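Carbonic anhydrase (Synechocystis sp., PDB 5SWC) catalyses the reversible, zinc-dependent hydration of carbon dioxide to hydrogencarbonate and supplies carbon dioxide to RuBisCO inside the carboxysome. Local coordinates at residues L196-G200 with I227-E231; Q49-L54 with Y102-E108; I85-Y89 with N180-P185. One frame throughout, in Å; residues are numbered along the deposited sequence. Where two conformers were deposited one is given.

Contact 1: L196-G200 with I227-E231. With FMT (formic acid), chain L.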
ATOM      1  N   LEU A 196      -3.569   8.617 -30.359  1.00 24.64           N
ATOM      2  CA  LEU A 196      -2.523   9.014 -29.411  1.00 20.00           C
ATOM      3  C   LEU A 196      -1.172   8.513 -29.900  1.00 20.82           C
ATOM      4  O   LEU A 196      -1.090   7.384 -30.383  1.00 20.39           O
ATOM      5  CB  LEU A 196      -2.805   8.412 -28.045  1.00 19.15           C
ATOM      6  CG  LEU A 196      -1.789   8.594 -26.940  1.00 16.06           C
ATOM      7  CD1 LEU A 196      -1.742  10.036 -26.551  1.00 20.87           C
ATOM      8  CD2 LEU A 196      -2.169   7.742 -25.723  1.00 19.85           C
ATOM      9  N   SER A 197      -0.102   9.288 -29.702  1.00 16.90           N
ATOM     10  CA  SER A 197       1.222   8.875 -30.073  1.00 16.26           C
ATOM     11  C   SER A 197       2.173   9.072 -28.915  1.00 18.82           C
ATOM     12  O   SER A 197       1.998  10.012 -28.115  1.00 18.31           O
ATOM     13  CB  SER A 197       1.662   9.707 -31.265  1.00 23.76           C
ATOM     14  OG  SER A 197       2.933   9.338 -31.717  1.00 37.00           O
ATOM     15  N   LEU A 198       3.143   8.166 -28.769  1.00 15.62           N
ATOM     16  CA  LEU A 198       4.137   8.197 -27.672  1.00 13.76           C
ATOM     17  C   LEU A 198       5.493   8.380 -28.273  1.00 13.73           C
ATOM     18  O   LEU A 198       5.809   7.777 -29.302  1.00 15.75           O
ATOM     19  CB  LEU A 198       4.171   6.901 -26.861  1.00 14.25           C
ATOM     20  CG  LEU A 198       2.875   6.426 -26.202  1.00 19.12           C
ATOM     21  CD1 LEU A 198       3.183   5.264 -25.229  1.00 21.17           C
ATOM     22  CD2 LEU A 198       2.152   7.471 -25.493  1.00 22.87           C
ATOM     23  N   HIS A 199       6.315   9.218 -27.637  1.00 12.03           N
ATOM     24  CA  HIS A 199       7.672   9.558 -28.095  1.00 11.55           C
ATOM     25  C   HIS A 199       8.659   9.448 -26.944  1.00 10.79           C
ATOM     26  O   HIS A 199       8.305   9.647 -25.798  1.00 12.29           O
ATOM     27  CB  HIS A 199       7.698  10.970 -28.630  1.00 11.78           C
ATOM     28  CG  HIS A 199       6.700  11.191 -29.696  1.00 13.82           C
ATOM     29  ND1 HIS A 199       7.017  11.063 -31.026  1.00 17.56           N
ATOM     30  CD2 HIS A 199       5.377  11.474 -29.639  1.00 16.16           C
ATOM     31  CE1 HIS A 199       5.928  11.283 -31.750  1.00 19.37           C
ATOM     32  NE2 HIS A 199       4.920  11.533 -30.934  1.00 19.03           N
ATOM     33  N   GLY A 200       9.913   9.107 -27.290  1.00 12.24           N
ATOM     34  CA  GLY A 200      10.988   9.028 -26.322  1.00 12.50           C
ATOM     35  C   GLY A 200      12.158   9.849 -26.814  1.00 12.27           C
ATOM     36  O   GLY A 200      12.655   9.596 -27.908  1.00 13.68           O
ATOM     37  N   ILE A 227       8.000   9.517 -37.078  1.00 18.30           N
ATOM     38  CA  ILE A 227       8.373   8.410 -36.221  1.00 18.77           C
ATOM     39  C   ILE A 227       7.753   8.598 -34.865  1.00 18.83           C
ATOM     40  O   ILE A 227       7.353   9.690 -34.463  1.00 17.30           O
ATOM     41  CB  ILE A 227       9.907   8.257 -36.040  1.00 18.09           C
ATOM     42  CG1 ILE A 227      10.476   9.450 -35.272  1.00 18.93           C
ATOM     43  CG2 ILE A 227      10.559   8.007 -37.382  1.00 19.91           C
ATOM     44  CD1 ILE A 227      11.984   9.353 -35.006  1.00 21.24           C
ATOM     45  N   ASN A 228       7.675   7.498 -34.138  1.00 16.16           N
ATOM     46  CA  ASN A 228       7.270   7.512 -32.735  1.00 15.35           C
ATOM     47  C   ASN A 228       7.897   6.298 -32.087  1.00 15.45           C
ATOM     48  O   ASN A 228       8.574   5.510 -32.761  1.00 15.84           O
ATOM     49  CB  ASN A 228       5.768   7.544 -32.566  1.00 16.99           C
ATOM     50  CG  ASN A 228       5.127   6.312 -33.118  1.00 21.19           C
ATOM     51  OD1 ASN A 228       5.334   5.210 -32.641  1.00 19.62           O
ATOM     52  ND2 ASN A 228       4.412   6.475 -34.235  1.00 35.29           N
ATOM     53  N   ALA A 229       7.726   6.174 -30.783  1.00 15.05           N
ATOM     54  CA  ALA A 229       8.493   5.207 -30.034  1.00 15.15           C
ATOM     55  C   ALA A 229       7.873   3.834 -29.940  1.00 15.93           C
ATOM     56  O   ALA A 229       8.468   2.949 -29.302  1.00 19.39           O
ATOM     57  CB  ALA A 229       8.709   5.746 -28.626  1.00 16.60           C
ATOM     58  N   LEU A 230       6.685   3.681 -30.497  1.00 16.39           N
ATOM     59  CA  LEU A 230       5.972   2.416 -30.395  1.00 20.37           C
ATOM     60  C   LEU A 230       6.665   1.341 -31.215  1.00 18.45           C
ATOM     61  O   LEU A 230       7.002   1.545 -32.366  1.00 18.88           O
ATOM     62  CB  LEU A 230       4.528   2.598 -30.849  1.00 19.15           C
ATOM     63  CG  LEU A 230       3.692   3.592 -30.041  1.00 27.32           C
ATOM     64  CD1 LEU A 230       2.320   3.748 -30.684  1.00 30.59           C
ATOM     65  CD2 LEU A 230       3.563   3.131 -28.609  1.00 29.38           C
ATOM     66  N   GLU A 231       6.869   0.173 -30.619  1.00 19.22           N
ATOM     67  CA  GLU A 231       7.460  -0.979 -31.280  1.00 19.84           C
ATOM     68  C   GLU A 231       6.350  -1.847 -31.873  1.00 20.97           C
ATOM     69  O   GLU A 231       5.516  -2.392 -31.141  1.00 21.04           O
ATOM     70  CB  GLU A 231       8.296  -1.766 -30.269  1.00 20.17           C
ATOM     71  CG  GLU A 231       9.434  -0.898 -29.704  1.00 19.45           C
ATOM     72  CD  GLU A 231      10.276  -1.582 -28.633  1.00 22.63           C
ATOM     73  OE1 GLU A 231       9.815  -2.545 -27.978  1.00 27.85           O
ATOM     74  OE2 GLU A 231      11.436  -1.144 -28.422  1.00 25.47           O
TER
HETATM   75  C   FMT L 306       9.769  11.912 -32.897  1.00 20.79           C
HETATM   76  O1  FMT L 306      10.812  12.512 -33.236  1.00 19.48           O
HETATM   77  O2  FMT L 306       9.665  11.450 -31.731  1.00 16.36           O
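Leu198 and Leu230 meet through methyl groups: CD1 of Leu198 lies 4.0 Å from CD2 of Leu230, and the two side chains cross obliquely. In Leu230, CG stands anti to the carbonyl carbon (chi1 -61°), which swings the end of a side chain whose CB starts off pointing elsewhere in toward the strand. Both leucines also pack on Gln182, and Leu230 reaches Leu191 of helix 185-193 as well. The third main participant, Ala229, does point at the strand. Its CB sits 3.6 Å from Leu198 O and 3.8 Å from Gly200 N, so the methyl lies against the backbone. The single hydrogen bond between the segments runs from Ala229 N to Leu198 O, 2.9 Å long and almost straight at 176°, with the donor tilted 22° from the carbonyl plane. Next to it, Asn228 CB rests 3.3 Å from the same Leu198 O and also packs on Ser197 OG. On the same face as Ser197, opposite to Leu198, the His199 ring meets Ile227 O at its edge through CE1 (3.5 Å). Its ND1 donates to O2 of a bound formic acid (2.8 Å), probably from the crystallisation liquor, while NE2 is hydrogen-bonded to Gln111 of the adjoining strand 111-117. The segments run at right angles, so the later chain comes up to strand 197-204 without joining the sheet alongside it. Asn228 shapes the approach: OD1 accepts from Leu230 N at 3.0 Å, in the carbonyl plane, which closes an Asx turn. The arrangement is a loop shaped by an Asx turn and laid across a central strand of the mixed sheet at the heart of this beta-class carbonic anhydrase.

Contact 2: Q49-L54 with Y102-E108. With FMT (formic acid), chain J.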
ATOM      1  N   GLN A  49      -6.859  26.307 -20.536  1.00 18.38           N
ATOM      2  CA  GLN A  49      -5.680  25.794 -21.215  1.00 16.63           C
ATOM      3  C   GLN A  49      -6.078  24.740 -22.235  1.00 17.61           C
ATOM      4  O   GLN A  49      -7.021  23.979 -22.023  1.00 19.74           O
ATOM      5  CB  GLN A  49      -4.667  25.218 -20.222  1.00 16.05           C
ATOM      6  CG  GLN A  49      -5.122  23.940 -19.528  1.00 17.92           C
ATOM      7  CD  GLN A  49      -4.060  23.268 -18.682  1.00 15.56           C
ATOM      8  OE1 GLN A  49      -2.913  23.166 -19.102  1.00 15.68           O
ATOM      9  NE2 GLN A  49      -4.445  22.852 -17.483  1.00 17.39           N
ATOM     10  N   HIS A  50      -5.356  24.727 -23.349  1.00 18.26           N
ATOM     11  CA  HIS A  50      -5.601  23.751 -24.424  1.00 19.78           C
ATOM     12  C   HIS A  50      -4.309  23.233 -25.012  1.00 20.67           C
ATOM     13  O   HIS A  50      -4.059  23.367 -26.219  1.00 21.64           O
ATOM     14  CB  HIS A  50      -6.435  24.388 -25.533  1.00 23.98           C
ATOM     15  CG  HIS A  50      -7.795  24.796 -25.076  1.00 29.97           C
ATOM     16  ND1 HIS A  50      -8.117  26.101 -24.767  1.00 38.33           N
ATOM     17  CD2 HIS A  50      -8.888  24.058 -24.810  1.00 27.66           C
ATOM     18  CE1 HIS A  50      -9.372  26.150 -24.358  1.00 29.04           C
ATOM     19  NE2 HIS A  50      -9.865  24.928 -24.375  1.00 34.87           N
ATOM     20  N   PRO A  51      -3.456  22.657 -24.165  1.00 15.57           N
ATOM     21  CA  PRO A  51      -2.196  22.119 -24.670  1.00 14.36           C
ATOM     22  C   PRO A  51      -2.438  20.927 -25.527  1.00 16.90           C
ATOM     23  O   PRO A  51      -3.440  20.230 -25.370  1.00 21.36           O
ATOM     24  CB  PRO A  51      -1.475  21.703 -23.408  1.00 16.44           C
ATOM     25  CG  PRO A  51      -2.587  21.415 -22.409  1.00 15.62           C
ATOM     26  CD  PRO A  51      -3.609  22.462 -22.714  1.00 17.77           C
ATOM     27  N   ARG A  52      -1.498  20.644 -26.415  1.00 22.45           N
ATOM     28  CA  ARG A  52      -1.669  19.466 -27.230  1.00 24.28           C
ATOM     29  C   ARG A  52      -0.582  18.413 -26.941  1.00 19.77           C
ATOM     30  O   ARG A  52      -0.734  17.279 -27.387  1.00 24.86           O
ATOM     31  CB  ARG A  52      -1.632  19.812 -28.710  1.00 34.15           C
ATOM     32  CG  ARG A  52      -2.478  21.026 -29.130  1.00 39.58           C
ATOM     33  CD  ARG A  52      -3.971  20.809 -28.969  1.00 46.89           C
ATOM     34  NE  ARG A  52      -4.365  19.397 -28.893  1.00 42.52           N
ATOM     35  CZ  ARG A  52      -5.471  18.959 -28.303  1.00 51.79           C
ATOM     36  NH1 ARG A  52      -5.747  17.659 -28.303  1.00 52.47           N
ATOM     37  NH2 ARG A  52      -6.310  19.819 -27.718  1.00 62.53           N
ATOM     38  N   ILE A  53       0.400  18.762 -26.115  1.00 17.20           N
ATOM     39  CA  ILE A  53       1.495  17.842 -25.797  1.00 14.61           C
ATOM     40  C   ILE A  53       1.670  17.673 -24.301  1.00 15.35           C
ATOM     41  O   ILE A  53       1.657  18.658 -23.547  1.00 14.66           O
ATOM     42  CB  ILE A  53       2.818  18.321 -26.420  1.00 18.33           C
ATOM     43  CG1 ILE A  53       2.631  18.455 -27.939  1.00 22.87           C
ATOM     44  CG2 ILE A  53       3.987  17.387 -26.022  1.00 18.43           C
ATOM     45  CD1 ILE A  53       3.776  18.923 -28.666  1.00 37.08           C
ATOM     46  N   LEU A  54       1.788  16.410 -23.830  1.00 13.23           N
ATOM     47  CA  LEU A  54       2.179  16.073 -22.480  1.00 11.98           C
ATOM     48  C   LEU A  54       3.671  15.762 -22.495  1.00 11.19           C
ATOM     49  O   LEU A  54       4.128  14.873 -23.229  1.00 12.70           O
ATOM     50  CB  LEU A  54       1.418  14.851 -21.971  1.00 13.51           C
ATOM     51  CG  LEU A  54       1.953  14.204 -20.685  1.00 14.86           C
ATOM     52  CD1 LEU A  54       1.968  15.135 -19.495  1.00 15.29           C
ATOM     53  CD2 LEU A  54       1.146  12.917 -20.332  1.00 17.13           C
ATOM     54  N   TYR A 102      -5.163  13.466 -16.191  1.00 13.25           N
ATOM     55  CA  TYR A 102      -5.784  14.785 -16.431  1.00 15.04           C
ATOM     56  C   TYR A 102      -5.504  15.287 -17.842  1.00 14.85           C
ATOM     57  O   TYR A 102      -6.411  15.750 -18.539  1.00 15.78           O
ATOM     58  CB  TYR A 102      -5.320  15.783 -15.374  1.00 15.41           C
ATOM     59  CG  TYR A 102      -6.097  17.070 -15.405  1.00 15.38           C
ATOM     60  CD1 TYR A 102      -7.372  17.151 -14.865  1.00 20.67           C
ATOM     61  CD2 TYR A 102      -5.592  18.181 -16.037  1.00 15.53           C
ATOM     62  CE1 TYR A 102      -8.106  18.340 -14.939  1.00 19.94           C
ATOM     63  CE2 TYR A 102      -6.305  19.349 -16.087  1.00 17.39           C
ATOM     64  CZ  TYR A 102      -7.546  19.434 -15.547  1.00 19.12           C
ATOM     65  OH  TYR A 102      -8.256  20.631 -15.650  1.00 21.99           O
ATOM     66  N   ALA A 103      -4.264  15.182 -18.250  1.00 13.46           N
ATOM     67  CA  ALA A 103      -3.855  15.637 -19.588  1.00 13.66           C
ATOM     68  C   ALA A 103      -4.620  14.912 -20.720  1.00 15.90           C
ATOM     69  O   ALA A 103      -5.079  15.517 -21.690  1.00 16.93           O
ATOM     70  CB  ALA A 103      -2.356  15.451 -19.732  1.00 14.69           C
ATOM     71  N   LEU A 104      -4.736  13.595 -20.591  1.00 14.63           N
ATOM     72  CA  LEU A 104      -5.376  12.809 -21.637  1.00 16.61           C
ATOM     73  C   LEU A 104      -6.883  12.892 -21.596  1.00 18.88           C
ATOM     74  O   LEU A 104      -7.529  13.023 -22.640  1.00 23.49           O
ATOM     75  CB  LEU A 104      -4.939  11.345 -21.527  1.00 19.58           C
ATOM     76  CG  LEU A 104      -3.771  10.949 -22.415  1.00 30.08           C
ATOM     77  CD1 LEU A 104      -2.525  11.583 -21.858  1.00 41.12           C
ATOM     78  CD2 LEU A 104      -3.620   9.438 -22.461  1.00 40.89           C
ATOM     79  N   VAL A 105      -7.474  12.845 -20.406  1.00 16.68           N
ATOM     80  CA  VAL A 105      -8.912  12.735 -20.280  1.00 19.14           C
ATOM     81  C   VAL A 105      -9.606  14.095 -20.192  1.00 20.27           C
ATOM     82  O   VAL A 105     -10.607  14.331 -20.865  1.00 27.13           O
ATOM     83  CB  VAL A 105      -9.289  11.859 -19.075  1.00 18.78           C
ATOM     84  CG1 VAL A 105     -10.789  11.789 -18.953  1.00 21.52           C
ATOM     85  CG2 VAL A 105      -8.700  10.460 -19.275  1.00 21.02           C
ATOM     86  N   ALA A 106      -9.094  14.985 -19.357  1.00 19.43           N
ATOM     87  CA  ALA A 106      -9.680  16.313 -19.208  1.00 20.56           C
ATOM     88  C   ALA A 106      -9.227  17.262 -20.314  1.00 19.91           C
ATOM     89  O   ALA A 106     -10.043  18.095 -20.784  1.00 23.78           O
ATOM     90  CB  ALA A 106      -9.338  16.883 -17.867  1.00 22.52           C
ATOM     91  N   LEU A 107      -7.962  17.184 -20.718  1.00 18.31           N
ATOM     92  CA  LEU A 107      -7.434  18.105 -21.750  1.00 18.50           C
ATOM     93  C   LEU A 107      -7.270  17.494 -23.149  1.00 19.73           C
ATOM     94  O   LEU A 107      -6.916  18.185 -24.092  1.00 22.84           O
ATOM     95  CB  LEU A 107      -6.093  18.677 -21.283  1.00 17.12           C
ATOM     96  CG  LEU A 107      -6.052  19.328 -19.888  1.00 18.23           C
ATOM     97  CD1 LEU A 107      -4.640  19.814 -19.563  1.00 18.13           C
ATOM     98  CD2 LEU A 107      -7.013  20.467 -19.798  1.00 21.76           C
ATOM     99  N   GLU A 108      -7.583  16.222 -23.326  1.00 26.68           N
ATOM    100  CA  GLU A 108      -7.567  15.614 -24.666  0.51 25.57           C
ATOM    101  C   GLU A 108      -6.228  15.780 -25.444  1.00 21.73           C
ATOM    102  O   GLU A 108      -6.214  15.917 -26.682  1.00 26.60           O
ATOM    103  CB  GLU A 108      -8.763  16.130 -25.487  0.51 33.57           C
ATOM    104  CG  GLU A 108     -10.140  15.795 -24.878  0.51 37.63           C
ATOM    105  CD  GLU A 108     -11.303  16.407 -25.657  0.51 44.61           C
ATOM    106  OE1 GLU A 108     -11.863  15.742 -26.558  0.51 50.84           O
ATOM    107  OE2 GLU A 108     -11.658  17.568 -25.370  0.51 53.01           O
TER
HETATM  108  C   FMT J 304      -3.997  20.683 -13.896  1.00 20.60           C
HETATM  109  O1  FMT J 304      -3.726  21.566 -14.725  1.00 20.39           O
HETATM  110  O2  FMT J 304      -4.343  20.898 -12.722  1.00 21.94           O
HETATM  111  O   HOH W   1      -7.279  23.099 -16.495  1.00 17.55           O
HETATM  112  O   HOH W   2      -5.944  20.528 -24.490  1.00 27.72           O
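The Tyr102 ring has Gln49 NE2 near its plane at one edge, 4.2 Å from CE2, and water 1 in the plane beside the hydroxyl. Its faces are occupied by different groups: Ala106 CB stands 3.5 Å above one, offset toward the rim, and a bound formic acid, probably from the crystallisation liquor, places O2 over the opposite one. Gln49 NE2 donates both to water 1, which also binds Tyr102 OH, and to O1 of the formic acid (3.1 Å). The other amide atom, OE1, accepts from the backbone N of Ser61 in the second subunit, so the amide is tied at both ends. Gln49 CD lies 3.6 Å from Leu107 CD1, the two side chains crossing at about a right angle. That approach follows from a CG placed between backbone N and carbonyl carbon (chi1 69°) and an extended chain beyond. Replacing Gln49 with an alanine would probably leave Ser61 N of the second subunit without its acceptor and open a gap beside the Leu107 methyls. Pro51 CG packs on the same Leu107 CD1 at 3.9 Å, and water 2 bridges the backbone by donating to both Pro51 O and Leu107 O. The Arg52 guanidinium turns an edge toward Glu108 O, but the separation is too short to be trusted. Tyr102 O takes two donors, Ala106 N and Leu107 N, in a wider pi-type turn as helix 95-106 ends. Deeper in, Leu54 CD1 meets Ala103 CB at 4.3 Å. Helix 95-106 links the parallel strands 76-81 and 111-117 in a beta-alpha-beta crossover, and its end lies on strand 53-58, which runs between them, with Phe77 of strand 76-81 beside it and helix 185-193 packed on Leu104.

Contact 3: I85-Y89 with N180-P185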
ATOM      1  N   ILE A  85      10.498   9.542 -14.605  1.00 10.57           N
ATOM      2  CA  ILE A  85       9.959   8.197 -14.436  1.00 11.29           C
ATOM      3  C   ILE A  85       8.436   8.232 -14.302  1.00 11.80           C
ATOM      4  O   ILE A  85       7.874   9.087 -13.606  1.00 11.07           O
ATOM      5  CB  ILE A  85      10.603   7.548 -13.164  1.00  9.92           C
ATOM      6  CG1 ILE A  85      12.036   7.188 -13.486  1.00 12.19           C
ATOM      7  CG2 ILE A  85       9.808   6.338 -12.706  1.00 12.77           C
ATOM      8  CD1 ILE A  85      12.880   6.975 -12.277  1.00 14.81           C
ATOM      9  N   ILE A  86       7.782   7.296 -14.979  1.00 10.93           N
ATOM     10  CA  ILE A  86       6.330   7.054 -14.846  1.00 10.72           C
ATOM     11  C   ILE A  86       6.165   5.633 -14.322  1.00 11.09           C
ATOM     12  O   ILE A  86       6.419   4.686 -15.051  1.00 13.02           O
ATOM     13  CB  ILE A  86       5.603   7.218 -16.170  1.00 12.53           C
ATOM     14  CG1 ILE A  86       5.811   8.644 -16.741  1.00 12.97           C
ATOM     15  CG2 ILE A  86       4.094   6.918 -15.964  1.00 14.04           C
ATOM     16  CD1 ILE A  86       5.202   9.731 -15.939  1.00 15.97           C
ATOM     17  N   PRO A  87       5.726   5.472 -13.059  1.00 10.58           N
ATOM     18  CA  PRO A  87       5.559   4.106 -12.577  1.00 11.34           C
ATOM     19  C   PRO A  87       4.517   3.339 -13.410  1.00 11.93           C
ATOM     20  O   PRO A  87       3.598   3.942 -13.971  1.00 12.50           O
ATOM     21  CB  PRO A  87       5.096   4.300 -11.115  1.00 12.14           C
ATOM     22  CG  PRO A  87       5.652   5.665 -10.728  1.00 12.58           C
ATOM     23  CD  PRO A  87       5.498   6.464 -12.017  1.00 10.93           C
ATOM     24  N   PRO A  88       4.617   2.025 -13.439  1.00 11.47           N
ATOM     25  CA  PRO A  88       3.517   1.237 -14.031  1.00 12.54           C
ATOM     26  C   PRO A  88       2.188   1.555 -13.355  1.00 11.88           C
ATOM     27  O   PRO A  88       2.133   1.958 -12.179  1.00 12.63           O
ATOM     28  CB  PRO A  88       3.931  -0.206 -13.754  1.00 14.03           C
ATOM     29  CG  PRO A  88       5.439  -0.132 -13.584  1.00 13.00           C
ATOM     30  CD  PRO A  88       5.658   1.148 -12.882  1.00 11.79           C
ATOM     31  N   TYR A  89       1.107   1.343 -14.097  1.00 11.93           N
ATOM     32  CA  TYR A  89      -0.226   1.593 -13.605  1.00 10.98           C
ATOM     33  C   TYR A  89      -0.513   0.813 -12.341  1.00 11.99           C
ATOM     34  O   TYR A  89      -0.386  -0.418 -12.317  1.00 12.78           O
ATOM     35  CB  TYR A  89      -1.233   1.220 -14.694  1.00 12.54           C
ATOM     36  CG  TYR A  89      -2.672   1.269 -14.279  1.00 13.36           C
ATOM     37  CD1 TYR A  89      -3.218   2.454 -13.776  1.00 14.35           C
ATOM     38  CD2 TYR A  89      -3.458   0.152 -14.387  1.00 13.07           C
ATOM     39  CE1 TYR A  89      -4.562   2.477 -13.389  1.00 19.12           C
ATOM     40  CE2 TYR A  89      -4.798   0.163 -13.986  1.00 14.60           C
ATOM     41  CZ  TYR A  89      -5.320   1.359 -13.507  1.00 18.64           C
ATOM     42  OH  TYR A  89      -6.671   1.320 -13.123  1.00 22.77           O
ATOM     43  N   ASN A 180       5.964   1.332 -19.268  1.00 10.87           N
ATOM     44  CA  ASN A 180       5.112   1.636 -18.134  1.00 10.07           C
ATOM     45  C   ASN A 180       3.864   2.407 -18.535  1.00 11.07           C
ATOM     46  O   ASN A 180       2.743   2.116 -18.066  1.00 11.41           O
ATOM     47  CB  ASN A 180       5.896   2.403 -17.080  1.00 11.04           C
ATOM     48  CG  ASN A 180       7.016   1.580 -16.438  1.00 11.41           C
ATOM     49  OD1 ASN A 180       7.089   0.369 -16.625  1.00 11.96           O
ATOM     50  ND2 ASN A 180       7.874   2.237 -15.654  1.00 12.42           N
ATOM     51  N   LEU A 181       4.033   3.428 -19.387  1.00 10.96           N
ATOM     52  CA  LEU A 181       2.911   4.225 -19.826  1.00 11.42           C
ATOM     53  C   LEU A 181       1.822   3.363 -20.484  1.00 11.84           C
ATOM     54  O   LEU A 181       0.626   3.654 -20.343  1.00 11.59           O
ATOM     55  CB  LEU A 181       3.395   5.271 -20.794  1.00 12.78           C
ATOM     56  CG  LEU A 181       3.974   6.492 -20.135  1.00 14.21           C
ATOM     57  CD1 LEU A 181       4.764   7.274 -21.162  1.00 18.27           C
ATOM     58  CD2 LEU A 181       2.923   7.374 -19.594  1.00 16.54           C
ATOM     59  N   GLN A 182       2.228   2.350 -21.224  1.00 11.75           N
ATOM     60  CA  GLN A 182       1.294   1.532 -21.975  1.00 12.47           C
ATOM     61  C   GLN A 182       0.428   0.644 -21.097  1.00 11.86           C
ATOM     62  O   GLN A 182      -0.464  -0.034 -21.590  1.00 15.31           O
ATOM     63  CB  GLN A 182       2.040   0.740 -23.010  1.00 12.91           C
ATOM     64  CG  GLN A 182       2.516   1.696 -24.117  1.00 14.77           C
ATOM     65  CD  GLN A 182       3.342   1.018 -25.143  1.00 22.36           C
ATOM     66  OE1 GLN A 182       2.841   0.326 -25.991  1.00 22.81           O
ATOM     67  NE2 GLN A 182       4.644   1.220 -25.071  1.00 22.87           N
ATOM     68  N   THR A 183       0.685   0.614 -19.792  1.00 10.28           N
ATOM     69  CA  THR A 183      -0.193  -0.115 -18.865  1.00 11.32           C
ATOM     70  C   THR A 183      -1.349   0.731 -18.339  1.00 10.63           C
ATOM     71  O   THR A 183      -2.234   0.192 -17.658  1.00 11.88           O
ATOM     72  CB  THR A 183       0.571  -0.740 -17.669  1.00 11.61           C
ATOM     73  OG1 THR A 183       1.166   0.264 -16.836  1.00 11.75           O
ATOM     74  CG2 THR A 183       1.567  -1.760 -18.168  1.00 13.33           C
ATOM     75  N   TYR A 184      -1.374   2.051 -18.588  1.00 10.42           N
ATOM     76  CA  TYR A 184      -2.454   2.876 -18.066  1.00 10.69           C
ATOM     77  C   TYR A 184      -3.730   2.764 -18.939  1.00 11.38           C
ATOM     78  O   TYR A 184      -3.624   2.797 -20.163  1.00 12.22           O
ATOM     79  CB  TYR A 184      -2.032   4.333 -18.007  1.00 11.22           C
ATOM     80  CG  TYR A 184      -1.095   4.644 -16.842  1.00 10.83           C
ATOM     81  CD1 TYR A 184       0.225   4.303 -16.923  1.00 11.00           C
ATOM     82  CD2 TYR A 184      -1.562   5.180 -15.639  1.00 12.23           C
ATOM     83  CE1 TYR A 184       1.079   4.541 -15.851  1.00 11.77           C
ATOM     84  CE2 TYR A 184      -0.721   5.418 -14.594  1.00 12.19           C
ATOM     85  CZ  TYR A 184       0.584   5.085 -14.704  1.00 12.69           C
ATOM     86  OH  TYR A 184       1.386   5.378 -13.611  1.00 14.61           O
ATOM     87  N   PRO A 185      -4.891   2.663 -18.312  1.00 11.45           N
ATOM     88  CA  PRO A 185      -6.124   2.518 -19.076  1.00 12.34           C
ATOM     89  C   PRO A 185      -6.373   3.570 -20.160  1.00 13.53           C
ATOM     90  O   PRO A 185      -6.764   3.201 -21.281  1.00 13.79           O
ATOM     91  CB  PRO A 185      -7.210   2.538 -18.021  1.00 15.24           C
ATOM     92  CG  PRO A 185      -6.489   1.971 -16.783  1.00 13.63           C
ATOM     93  CD  PRO A 185      -5.129   2.517 -16.868  1.00 11.80           C
TER
HETATM   94  O   HOH W   3       1.247   4.227 -10.669  1.00 17.36           O
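Tyr89 packs against Thr183, Tyr184 and Pro185. Its CB lies 3.9 Å from the centroid of the Tyr184 ring and only 6° off the normal, a CH-pi contact over the face, and it also touches Thr183 O at 3.3 Å. Beyond CB, the ring leaves with CG anti to the backbone N (chi1 173°), which carries it past Tyr184 toward Pro185. CG lies near Thr183 O and Pro185 CD. CD1 brushes Tyr184 CD2, the two rings inclined at 59° to each other, while CD2 comes near Thr183 O. Tyr89 CE1 is 3.5 Å from Pro185 CD. That CD sits above the middle of the Tyr89 ring, 3.4 Å from its centroid, in a second CH-pi contact. CE2 meets Pro185 CG and CD, and CZ and OH run on along Pro185 CG. Glu147 of the third subunit packs on both Tyr89 and Pro185. The groups receiving this side chain belong to the link between two helices and the first residue of the second: at the end of helix 162-181 a type I beta turn runs from Leu181 to Tyr184, and Tyr184 takes the N-cap position of helix 185-193. Against it lies the loop with Pro87 and Pro88 that follows strand 76-81; the side chains of Asn180, Thr183 and Tyr184 bind its backbone. Asn180 ND2 donates to Ile86 O at 2.9 Å, and Tyr184 OH donates to Pro87 O at 2.7 Å. Thr183 OG1 is used twice, accepting from Tyr89 N in a nearly straight bond (2.9 Å) and giving its own hydrogen to Asn180 O. Water 3 donates to both Pro88 O and Tyr184 OH. Ile86 CG2 touches both Leu181 CD2 and Tyr184 CE1.

Contacts 1 and 3 are buried, whereas contact 2 is partly buried and reaches the surface at Glu108. Contacts 1 and 2 share the central sheet, one on strand 197-204 and the other on strand 53-58, with strand 111-117 between them; they touch through Leu196 and Leu104. Contact 3 lies off that sheet and joins contact 1 through Gln182, which packs on Leu198 and Leu230, but does not touch contact 2. Contacts 2 and 3 both lie at subunit boundaries. The chemistry differs: one backbone bond with leucine packing in contact 1, a Gln49 bond to the second subunit and apolar packing round Leu107 in contact 2, side chains gripping loop backbone in contact 3.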